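Long-range contacts in AlyGC (Glaciecola chathamensis, PDB 5GKD), which cleaves alginate as a polysaccharide lyase of family 6, probably by beta-elimination, and binds a calcium ion: residues Glu576-Phe582 and Thr608-Val614; Ile585-Arg591 and Leu617-Lys623; Thr672-Ser678 and Gly696-Thr702. The contacts are given in a common frame with arbitrary orientation. Residue numbers count along the deposited sequence, not the author numbering.

Interaction 1 (Glu576-Phe582 and Thr608-Val614)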
loop_
_atom_site.group_PDB
_atom_site.type_symbol
_atom_site.label_atom_id
_atom_site.label_comp_id
_atom_site.label_asym_id
_atom_site.label_seq_id
_atom_site.Cartn_x
_atom_site.Cartn_y
_atom_site.Cartn_z
ATOM N N GLU A 576 15.790 5.541 -16.060
ATOM C CA GLU A 576 17.055 5.730 -16.760
ATOM C C GLU A 576 17.902 6.791 -16.070
ATOM O O GLU A 576 17.452 7.924 -15.885
ATOM C CB GLU A 576 16.823 6.124 -18.214
ATOM C CG GLU A 576 17.920 5.590 -19.103
ATOM C CD GLU A 576 18.169 6.440 -20.309
ATOM O OE1 GLU A 576 18.880 5.955 -21.218
ATOM O OE2 GLU A 576 17.657 7.583 -20.343
ATOM N N VAL A 577 19.128 6.422 -15.713
ATOM C CA VAL A 577 20.084 7.306 -15.058
ATOM C C VAL A 577 21.325 7.398 -15.940
ATOM O O VAL A 577 21.964 6.375 -16.228
ATOM C CB VAL A 577 20.454 6.806 -13.655
ATOM C CG1 VAL A 577 21.452 7.733 -13.011
ATOM C CG2 VAL A 577 19.196 6.669 -12.785
ATOM N N GLN A 578 21.665 8.617 -16.367
ATOM C CA GLN A 578 22.827 8.874 -17.219
ATOM C C GLN A 578 23.660 9.999 -16.622
ATOM O O GLN A 578 23.112 11.032 -16.224
ATOM C CB GLN A 578 22.419 9.261 -18.647
ATOM C CG GLN A 578 21.638 8.225 -19.417
ATOM C CD GLN A 578 22.471 7.017 -19.782
ATOM O OE1 GLN A 578 23.700 7.062 -19.750
ATOM N NE2 GLN A 578 21.807 5.925 -20.129
ATOM N N ASP A 579 24.979 9.796 -16.559
ATOM C CA ASP A 579 25.928 10.883 -16.280
ATOM C C ASP A 579 25.558 11.658 -15.017
ATOM O O ASP A 579 25.465 12.880 -15.030
ATOM C CB ASP A 579 26.015 11.839 -17.479
ATOM C CG ASP A 579 26.241 11.110 -18.799
ATOM O OD1 ASP A 579 27.259 10.412 -18.915
ATOM O OD2 ASP A 579 25.399 11.218 -19.718
ATOM N N SER A 580 25.331 10.941 -13.916
ATOM C CA SER A 580 24.824 11.554 -12.694
ATOM C C SER A 580 25.642 11.104 -11.490
ATOM O O SER A 580 26.269 10.041 -11.501
ATOM C CB SER A 580 23.324 11.228 -12.485
ATOM O OG SER A 580 22.532 11.797 -13.520
ATOM N N GLN A 581 25.651 11.929 -10.444
ATOM C CA GLN A 581 26.456 11.645 -9.266
ATOM C C GLN A 581 25.584 11.571 -8.025
ATOM O O GLN A 581 24.640 12.346 -7.871
ATOM C CB GLN A 581 27.537 12.705 -9.035
ATOM C CG GLN A 581 27.835 13.594 -10.230
ATOM C CD GLN A 581 28.312 12.846 -11.445
ATOM O OE1 GLN A 581 29.047 11.910 -11.334
ATOM N NE2 GLN A 581 27.907 13.268 -12.612
ATOM N N PHE A 582 25.936 10.664 -7.122
ATOM C CA PHE A 582 25.195 10.455 -5.891
ATOM C C PHE A 582 26.205 10.300 -4.775
ATOM O O PHE A 582 27.126 9.486 -4.902
ATOM C CB PHE A 582 24.311 9.201 -5.988
ATOM C CG PHE A 582 23.397 9.191 -7.186
ATOM C CD1 PHE A 582 23.874 8.861 -8.440
ATOM C CD2 PHE A 582 22.057 9.514 -7.053
ATOM C CE1 PHE A 582 23.031 8.862 -9.540
ATOM C CE2 PHE A 582 21.211 9.513 -8.145
ATOM C CZ PHE A 582 21.692 9.177 -9.386
ATOM N N THR A 608 18.128 1.306 -16.182
ATOM C CA THR A 608 19.402 1.594 -16.835
ATOM C C THR A 608 20.172 2.650 -16.051
ATOM O O THR A 608 19.633 3.722 -15.768
ATOM C CB THR A 608 19.196 2.066 -18.282
ATOM O OG1 THR A 608 18.626 1.010 -19.050
ATOM C CG2 THR A 608 20.530 2.447 -18.915
ATOM N N ILE A 609 21.424 2.350 -15.700
ATOM C CA ILE A 609 22.328 3.296 -15.033
ATOM C C ILE A 609 23.658 3.250 -15.770
ATOM O O ILE A 609 24.350 2.229 -15.731
ATOM C CB ILE A 609 22.538 2.974 -13.544
ATOM C CG1 ILE A 609 21.238 3.061 -12.762
ATOM C CG2 ILE A 609 23.533 3.928 -12.927
ATOM C CD1 ILE A 609 21.415 2.719 -11.297
ATOM N N GLU A 610 24.033 4.351 -16.421
ATOM C CA GLU A 610 25.291 4.401 -17.156
ATOM C C GLU A 610 26.054 5.690 -16.860
ATOM O O GLU A 610 25.460 6.735 -16.599
ATOM C CB GLU A 610 25.062 4.285 -18.671
ATOM C CG GLU A 610 24.499 2.958 -19.118
ATOM C CD GLU A 610 24.188 2.936 -20.604
ATOM O OE1 GLU A 610 23.397 3.788 -21.059
ATOM O OE2 GLU A 610 24.748 2.077 -21.319
ATOM N N ASN A 611 27.388 5.594 -16.915
ATOM C CA ASN A 611 28.284 6.754 -16.861
ATOM C C ASN A 611 28.051 7.592 -15.614
ATOM O O ASN A 611 28.130 8.818 -15.642
ATOM C CB ASN A 611 28.141 7.622 -18.111
ATOM C CG ASN A 611 28.477 6.871 -19.390
ATOM O OD1 ASN A 611 29.453 6.109 -19.445
ATOM N ND2 ASN A 611 27.663 7.075 -20.423
ATOM N N SER A 612 27.751 6.931 -14.513
ATOM C CA SER A 612 27.347 7.628 -13.311
ATOM C C SER A 612 28.293 7.272 -12.181
ATOM O O SER A 612 29.133 6.382 -12.302
ATOM C CB SER A 612 25.894 7.287 -12.955
ATOM O OG SER A 612 25.035 7.792 -13.959
ATOM N N ASN A 613 28.143 7.982 -11.073
ATOM C CA ASN A 613 29.063 7.854 -9.959
ATOM C C ASN A 613 28.279 7.860 -8.657
ATOM O O ASN A 613 27.473 8.759 -8.415
ATOM C CB ASN A 613 30.093 8.993 -9.996
ATOM C CG ASN A 613 31.265 8.731 -9.113
ATOM O OD1 ASN A 613 31.132 8.705 -7.896
ATOM N ND2 ASN A 613 32.428 8.517 -9.713
ATOM N N VAL A 614 28.516 6.850 -7.831
ATOM C CA VAL A 614 27.819 6.654 -6.569
ATOM C C VAL A 614 28.861 6.411 -5.492
ATOM O O VAL A 614 29.683 5.497 -5.624
ATOM C CB VAL A 614 26.846 5.463 -6.632
ATOM C CG1 VAL A 614 26.204 5.231 -5.268
ATOM C CG2 VAL A 614 25.799 5.663 -7.721
#
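Two successive turns of a right-handed parallel beta-helix run side by side here, with the axes of the short strands 576-578 and 608-610 4.7 Å apart and 3° from parallel. Glu576 lies over Thr608, its CG 3.8 Å from Thr608 CB. Val577 bonds to the same neighbouring strand through both backbone groups, its N to Thr608 O (2.7 Å) and its O to Glu610 N (2.9 Å), while its side chain turns inward with Ile609 to pack on Phe590. On the outer face Gln578 NE2 donates to Glu610 OE1 (2.8 Å) and to Glu576 OE1 (3.1 Å). At Asp579 and Asn611 both chains take positive phi and bend together; Asp579 N still reaches Glu610 O (3.1 Å). Ser580 and Ser612 then lie next to each other, buried at the bend, with Ser580 N donating to Ser612 OG (3.2 Å). Beyond it, Ser580 O accepts from Asn613 N (2.8 Å), Gln581 aligns with Asn613, and Phe582, whose ring meets that of Phe552, sets CD1 3.8 Å from Val614 CG2.

Interaction 2 (Ile585-Arg591 and Leu617-Lys623)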
loop_
_atom_site.group_PDB
_atom_site.type_symbol
_atom_site.label_atom_id
_atom_site.label_comp_id
_atom_site.label_asym_id
_atom_site.label_seq_id
_atom_site.Cartn_x
_atom_site.Cartn_y
_atom_site.Cartn_z
ATOM N N ILE A 585 24.429 8.805 1.148
ATOM C CA ILE A 585 23.074 8.369 1.272
ATOM C C ILE A 585 22.961 7.191 2.202
ATOM O O ILE A 585 23.596 6.199 2.001
ATOM C CB ILE A 585 22.565 7.972 -0.111
ATOM C CG1 ILE A 585 22.620 9.168 -1.052
ATOM C CG2 ILE A 585 21.196 7.362 -0.030
ATOM C CD1 ILE A 585 22.575 8.811 -2.503
ATOM N N THR A 586 22.129 7.311 3.213
ATOM C CA THR A 586 22.015 6.242 4.193
ATOM C C THR A 586 21.048 5.134 3.784
ATOM O O THR A 586 21.177 4.011 4.280
ATOM C CB THR A 586 21.575 6.799 5.551
ATOM O OG1 THR A 586 20.315 7.463 5.404
ATOM C CG2 THR A 586 22.608 7.775 6.098
ATOM N N GLY A 587 20.087 5.414 2.916
ATOM C CA GLY A 587 19.144 4.416 2.459
ATOM C C GLY A 587 19.635 3.676 1.231
ATOM O O GLY A 587 20.837 3.581 0.967
ATOM N N ASP A 588 18.692 3.131 0.479
ATOM C CA ASP A 588 18.989 2.574 -0.834
ATOM C C ASP A 588 18.869 3.655 -1.895
ATOM O O ASP A 588 18.263 4.707 -1.678
ATOM C CB ASP A 588 18.043 1.431 -1.183
ATOM C CG ASP A 588 18.025 0.346 -0.130
ATOM O OD1 ASP A 588 19.086 -0.242 0.174
ATOM O OD2 ASP A 588 16.941 0.083 0.409
ATOM N N LEU A 589 19.453 3.374 -3.060
ATOM C CA LEU A 589 19.280 4.230 -4.224
ATOM C C LEU A 589 17.920 3.995 -4.876
ATOM O O LEU A 589 17.087 4.905 -4.934
ATOM C CB LEU A 589 20.406 3.981 -5.226
ATOM C CG LEU A 589 21.349 5.072 -5.720
ATOM C CD1 LEU A 589 21.441 5.031 -7.241
ATOM C CD2 LEU A 589 20.988 6.451 -5.230
ATOM N N PHE A 590 17.678 2.783 -5.373
ATOM C CA PHE A 590 16.417 2.437 -6.024
ATOM C C PHE A 590 15.801 1.232 -5.324
ATOM O O PHE A 590 16.401 0.152 -5.282
ATOM C CB PHE A 590 16.618 2.158 -7.521
ATOM C CG PHE A 590 16.951 3.391 -8.317
ATOM C CD1 PHE A 590 15.954 4.216 -8.778
ATOM C CD2 PHE A 590 18.265 3.740 -8.568
ATOM C CE1 PHE A 590 16.249 5.352 -9.490
ATOM C CE2 PHE A 590 18.567 4.863 -9.286
ATOM C CZ PHE A 590 17.553 5.674 -9.750
ATOM N N ARG A 591 14.612 1.424 -4.771
ATOM C CA ARG A 591 13.883 0.375 -4.072
ATOM C C ARG A 591 12.781 -0.119 -5.003
ATOM O O ARG A 591 11.712 0.492 -5.094
ATOM C CB ARG A 591 13.343 0.903 -2.746
ATOM C CG ARG A 591 14.440 1.106 -1.717
ATOM C CD ARG A 591 14.063 2.123 -0.655
ATOM N NE ARG A 591 12.959 1.674 0.179
ATOM C CZ ARG A 591 13.067 0.758 1.132
ATOM N NH1 ARG A 591 14.231 0.173 1.357
ATOM N NH2 ARG A 591 12.004 0.413 1.848
ATOM N N LEU A 617 27.135 5.141 -0.110
ATOM C CA LEU A 617 25.732 4.737 -0.091
ATOM C C LEU A 617 25.625 3.538 0.835
ATOM O O LEU A 617 26.184 2.478 0.544
ATOM C CB LEU A 617 25.251 4.389 -1.504
ATOM C CG LEU A 617 23.954 3.595 -1.732
ATOM C CD1 LEU A 617 22.752 4.455 -1.441
ATOM C CD2 LEU A 617 23.874 3.059 -3.166
ATOM N N GLN A 618 24.903 3.687 1.945
ATOM C CA GLN A 618 24.841 2.568 2.882
ATOM C C GLN A 618 24.036 1.399 2.316
ATOM O O GLN A 618 24.344 0.237 2.610
ATOM C CB GLN A 618 24.261 3.019 4.219
ATOM C CG GLN A 618 25.027 4.137 4.905
ATOM C CD GLN A 618 26.494 3.848 4.967
ATOM O OE1 GLN A 618 26.923 2.923 5.658
ATOM N NE2 GLN A 618 27.286 4.622 4.224
ATOM N N GLY A 619 23.018 1.677 1.514
ATOM C CA GLY A 619 22.138 0.653 0.991
ATOM C C GLY A 619 22.579 0.177 -0.373
ATOM O O GLY A 619 23.715 0.390 -0.800
ATOM N N ALA A 620 21.660 -0.465 -1.074
ATOM C CA ALA A 620 21.982 -0.982 -2.393
ATOM C C ALA A 620 21.736 0.070 -3.466
ATOM O O ALA A 620 20.851 0.916 -3.348
ATOM C CB ALA A 620 21.170 -2.234 -2.707
ATOM N N ILE A 621 22.563 0.010 -4.511
ATOM C CA ILE A 621 22.267 0.685 -5.774
ATOM C C ILE A 621 20.846 0.365 -6.231
ATOM O O ILE A 621 20.085 1.249 -6.637
ATOM C CB ILE A 621 23.290 0.259 -6.840
ATOM C CG1 ILE A 621 24.713 0.597 -6.388
ATOM C CG2 ILE A 621 22.936 0.850 -8.198
ATOM C CD1 ILE A 621 25.782 -0.178 -7.160
ATOM N N ALA A 622 20.481 -0.912 -6.206
ATOM C CA ALA A 622 19.157 -1.312 -6.649
ATOM C C ALA A 622 18.808 -2.643 -6.008
ATOM O O ALA A 622 19.653 -3.534 -5.913
ATOM C CB ALA A 622 19.079 -1.428 -8.176
ATOM N N LYS A 623 17.569 -2.758 -5.558
ATOM C CA LYS A 623 16.983 -4.022 -5.141
ATOM C C LYS A 623 15.783 -4.220 -6.045
ATOM O O LYS A 623 14.821 -3.449 -5.973
ATOM C CB LYS A 623 16.559 -3.994 -3.670
ATOM C CG LYS A 623 17.566 -3.366 -2.724
ATOM C CD LYS A 623 17.168 -3.592 -1.283
ATOM C CE LYS A 623 18.369 -3.365 -0.365
ATOM N NZ LYS A 623 18.071 -3.595 1.061
#
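A stacked corner between two neighbouring coils, closed on its outer side by a salt-bridge network, brings 585-591 onto 617-623. Ile585 O accepts from Gln618 N (2.8 Å), and Ile585 CG2 packs on Leu617 CD1 (3.6 Å). Past this last rung the chains turn, and Gly619 N makes a weak bond to Gly587 O (2.9 Å). A CB on Gly619 would collide with that same oxygen and with Asp588 OD1, so the close stacking here, with the CA atoms of Asp588 and Gly619 4.1 Å apart, depends on the missing side chain. Asp588 OD1 takes Ala620 N (2.9 Å) in place of a backbone acceptor. In this parallel beta-helix the corner carries each coil from one sheet to the next, and the ladder resumes as Leu589 N meets Ala620 O (2.8 Å), Phe590 N meets Ile621 O (3.1 Å) and Lys623 N meets Phe590 O (3.1 Å). Leu589 and Phe590 face the interior, Phe590 against Val577 and Ile609. Outside, Asp588 OD2 pairs with Arg591 NH1 (2.9 Å), and Asp588 OD1 makes a long salt bridge to Lys623 NZ (3.6 Å). Arg591 NE also pairs with Asp565, and Lys623 NZ bonds to Asn654.

Interaction 3 (Thr672-Ser678 and Gly696-Thr702)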
loop_
_atom_site.group_PDB
_atom_site.type_symbol
_atom_site.label_atom_id
_atom_site.label_comp_id
_atom_site.label_asym_id
_atom_site.label_seq_id
_atom_site.Cartn_x
_atom_site.Cartn_y
_atom_site.Cartn_z
ATOM N N THR A 672 31.943 -2.847 -17.572
ATOM C CA THR A 672 32.897 -1.744 -17.497
ATOM C C THR A 672 32.639 -0.851 -16.280
ATOM O O THR A 672 32.795 0.370 -16.335
ATOM C CB THR A 672 32.877 -0.918 -18.792
ATOM O OG1 THR A 672 32.811 -1.803 -19.909
ATOM C CG2 THR A 672 34.134 -0.084 -18.940
ATOM N N ASN A 673 32.239 -1.453 -15.172
ATOM C CA ASN A 673 32.038 -0.709 -13.939
ATOM C C ASN A 673 33.238 -0.903 -13.020
ATOM O O ASN A 673 34.032 -1.821 -13.190
ATOM C CB ASN A 673 30.769 -1.160 -13.202
ATOM C CG ASN A 673 29.521 -1.123 -14.076
ATOM O OD1 ASN A 673 28.967 -0.063 -14.336
ATOM N ND2 ASN A 673 29.063 -2.297 -14.506
ATOM N N GLU A 674 33.346 -0.028 -12.026
ATOM C CA GLU A 674 34.229 -0.224 -10.882
ATOM C C GLU A 674 33.389 -0.363 -9.617
ATOM O O GLU A 674 32.568 0.510 -9.311
ATOM C CB GLU A 674 35.208 0.943 -10.722
ATOM C CG GLU A 674 36.037 1.279 -11.949
ATOM C CD GLU A 674 36.936 2.499 -11.719
ATOM O OE1 GLU A 674 37.153 2.874 -10.540
ATOM O OE2 GLU A 674 37.413 3.087 -12.718
ATOM N N PHE A 675 33.590 -1.455 -8.891
ATOM C CA PHE A 675 32.981 -1.671 -7.582
ATOM C C PHE A 675 34.110 -1.630 -6.554
ATOM O O PHE A 675 34.781 -2.637 -6.319
ATOM C CB PHE A 675 32.225 -2.996 -7.519
ATOM C CG PHE A 675 30.944 -3.026 -8.310
ATOM C CD1 PHE A 675 30.964 -3.230 -9.684
ATOM C CD2 PHE A 675 29.711 -2.924 -7.672
ATOM C CE1 PHE A 675 29.790 -3.284 -10.413
ATOM C CE2 PHE A 675 28.529 -2.976 -8.403
ATOM C CZ PHE A 675 28.574 -3.158 -9.773
ATOM N N ASN A 676 34.301 -0.472 -5.935
ATOM C CA ASN A 676 35.409 -0.235 -5.021
ATOM C C ASN A 676 34.923 -0.281 -3.581
ATOM O O ASN A 676 34.049 0.499 -3.192
ATOM C CB ASN A 676 36.077 1.106 -5.325
ATOM C CG ASN A 676 36.531 1.208 -6.775
ATOM O OD1 ASN A 676 36.910 0.210 -7.380
ATOM N ND2 ASN A 676 36.484 2.404 -7.336
ATOM N N ASN A 677 35.494 -1.194 -2.799
ATOM C CA ASN A 677 35.243 -1.294 -1.367
ATOM C C ASN A 677 33.748 -1.334 -1.071
ATOM O O ASN A 677 33.208 -0.495 -0.347
ATOM C CB ASN A 677 35.920 -0.137 -0.637
ATOM C CG ASN A 677 37.397 -0.023 -0.984
ATOM O OD1 ASN A 677 38.144 -1.003 -0.883
ATOM N ND2 ASN A 677 37.817 1.159 -1.423
ATOM N N SER A 678 33.080 -2.324 -1.656
ATOM C CA SER A 678 31.623 -2.357 -1.646
ATOM C C SER A 678 31.119 -3.773 -1.395
ATOM O O SER A 678 31.872 -4.748 -1.408
ATOM C CB SER A 678 31.049 -1.815 -2.956
ATOM O OG SER A 678 31.435 -0.464 -3.178
ATOM N N GLY A 696 34.089 -7.212 -17.911
ATOM C CA GLY A 696 34.840 -5.975 -17.992
ATOM C C GLY A 696 34.823 -5.121 -16.747
ATOM O O GLY A 696 35.215 -3.953 -16.812
ATOM N N ASN A 697 34.409 -5.664 -15.608
ATOM C CA ASN A 697 34.311 -4.865 -14.394
ATOM C C ASN A 697 35.568 -5.008 -13.536
ATOM O O ASN A 697 36.327 -5.971 -13.650
ATOM C CB ASN A 697 33.074 -5.262 -13.577
ATOM C CG ASN A 697 31.781 -5.202 -14.397
ATOM O OD1 ASN A 697 31.159 -4.144 -14.508
ATOM N ND2 ASN A 697 31.387 -6.343 -14.994
ATOM N N VAL A 698 35.778 -4.031 -12.661
ATOM C CA VAL A 698 36.803 -4.106 -11.629
ATOM C C VAL A 698 36.116 -4.260 -10.282
ATOM O O VAL A 698 35.302 -3.412 -9.891
ATOM C CB VAL A 698 37.715 -2.869 -11.636
ATOM C CG1 VAL A 698 38.663 -2.928 -10.468
ATOM C CG2 VAL A 698 38.469 -2.764 -12.954
ATOM N N PHE A 699 36.460 -5.318 -9.555
ATOM C CA PHE A 699 35.977 -5.524 -8.194
ATOM C C PHE A 699 37.160 -5.404 -7.236
ATOM O O PHE A 699 37.774 -6.399 -6.853
ATOM C CB PHE A 699 35.273 -6.898 -8.055
ATOM C CG PHE A 699 34.084 -7.068 -8.956
ATOM C CD1 PHE A 699 32.883 -6.445 -8.662
ATOM C CD2 PHE A 699 34.169 -7.837 -10.105
ATOM C CE1 PHE A 699 31.794 -6.589 -9.502
ATOM C CE2 PHE A 699 33.070 -7.992 -10.936
ATOM C CZ PHE A 699 31.891 -7.358 -10.634
ATOM N N GLU A 700 37.468 -4.176 -6.832
ATOM C CA GLU A 700 38.593 -3.909 -5.944
ATOM C C GLU A 700 38.091 -3.706 -4.520
ATOM O O GLU A 700 37.348 -2.757 -4.245
ATOM C CB GLU A 700 39.394 -2.688 -6.390
ATOM C CG GLU A 700 40.503 -2.359 -5.400
ATOM C CD GLU A 700 41.582 -1.473 -5.979
ATOM O OE1 GLU A 700 41.584 -1.264 -7.207
ATOM O OE2 GLU A 700 42.429 -0.985 -5.202
ATOM N N GLY A 701 38.518 -4.580 -3.617
ATOM C CA GLY A 701 37.951 -4.586 -2.290
ATOM C C GLY A 701 36.486 -4.947 -2.252
ATOM O O GLY A 701 35.794 -4.584 -1.302
ATOM N N THR A 702 35.994 -5.649 -3.271
ATOM C CA THR A 702 34.602 -6.059 -3.382
ATOM C C THR A 702 34.567 -7.539 -3.739
ATOM O O THR A 702 35.209 -7.947 -4.720
ATOM C CB THR A 702 33.869 -5.248 -4.463
ATOM O OG1 THR A 702 33.929 -3.848 -4.158
ATOM C CG2 THR A 702 32.403 -5.705 -4.589
HETATM O O HOH W 1 33.803 -5.439 0.906
#
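Phe675 lies over Phe699 with the rings slid apart so that they barely overlap: their centroids are 5.3 Å apart, their planes meet at 29°, and Phe675 CD1 comes to 3.5 Å from Phe699 CE1. Both rings rest on Ile681 in the interior, and Phe675 also meets Phe645 of the preceding coil. The axes of their strands, 674-676 and 698-700, run 4.8 Å apart and 6° from parallel, with Val698 N bonding to Asn673 O (2.9 Å) and Phe675 N to Val698 O (2.8 Å). Before the strands, Asn673 gives both N (3.0 Å) and ND2 (2.8 Å) to Asn697 OD1; Asn673 OD1 accepts from Asn643 ND2. After them, Asn677 N meets Glu700 O (2.8 Å), while Thr702 OG1 donates to Phe675 O (2.6 Å) and accepts from Ser678 N (3.1 Å). A water joins Ser678 O to Gly701 O, 3.1 Å from each. Asparagines aligned at a turn, with phenylalanines in register from coil to coil lining the interior, form the asparagine ladder of parallel beta-helices.

In the fold
Interactions 1 and 2 join the same two coils at consecutive places along the chain, their segments alternating in sequence, whereas interaction 3 joins two later coils. Interaction 2 is the most buried; interactions 1 and 3 are partly buried, each with inward apolar residues and a mostly polar outer face. Interactions 1 and 3 belong to the same long sheet, and both add side-chain hydrogen bonds to the backbone ladder at a bend, through serine in one and through asparagine and threonine in the other. Interaction 2 does this with the carboxylate of Asp588, which also joins a salt-bridge network. The interior links them: Val577 CG2 packs on Phe590 CZ (3.6 Å), and Ile621 CD1 reaches Phe675 CE2 (4.1 Å), while interactions 1 and 3 do not touch.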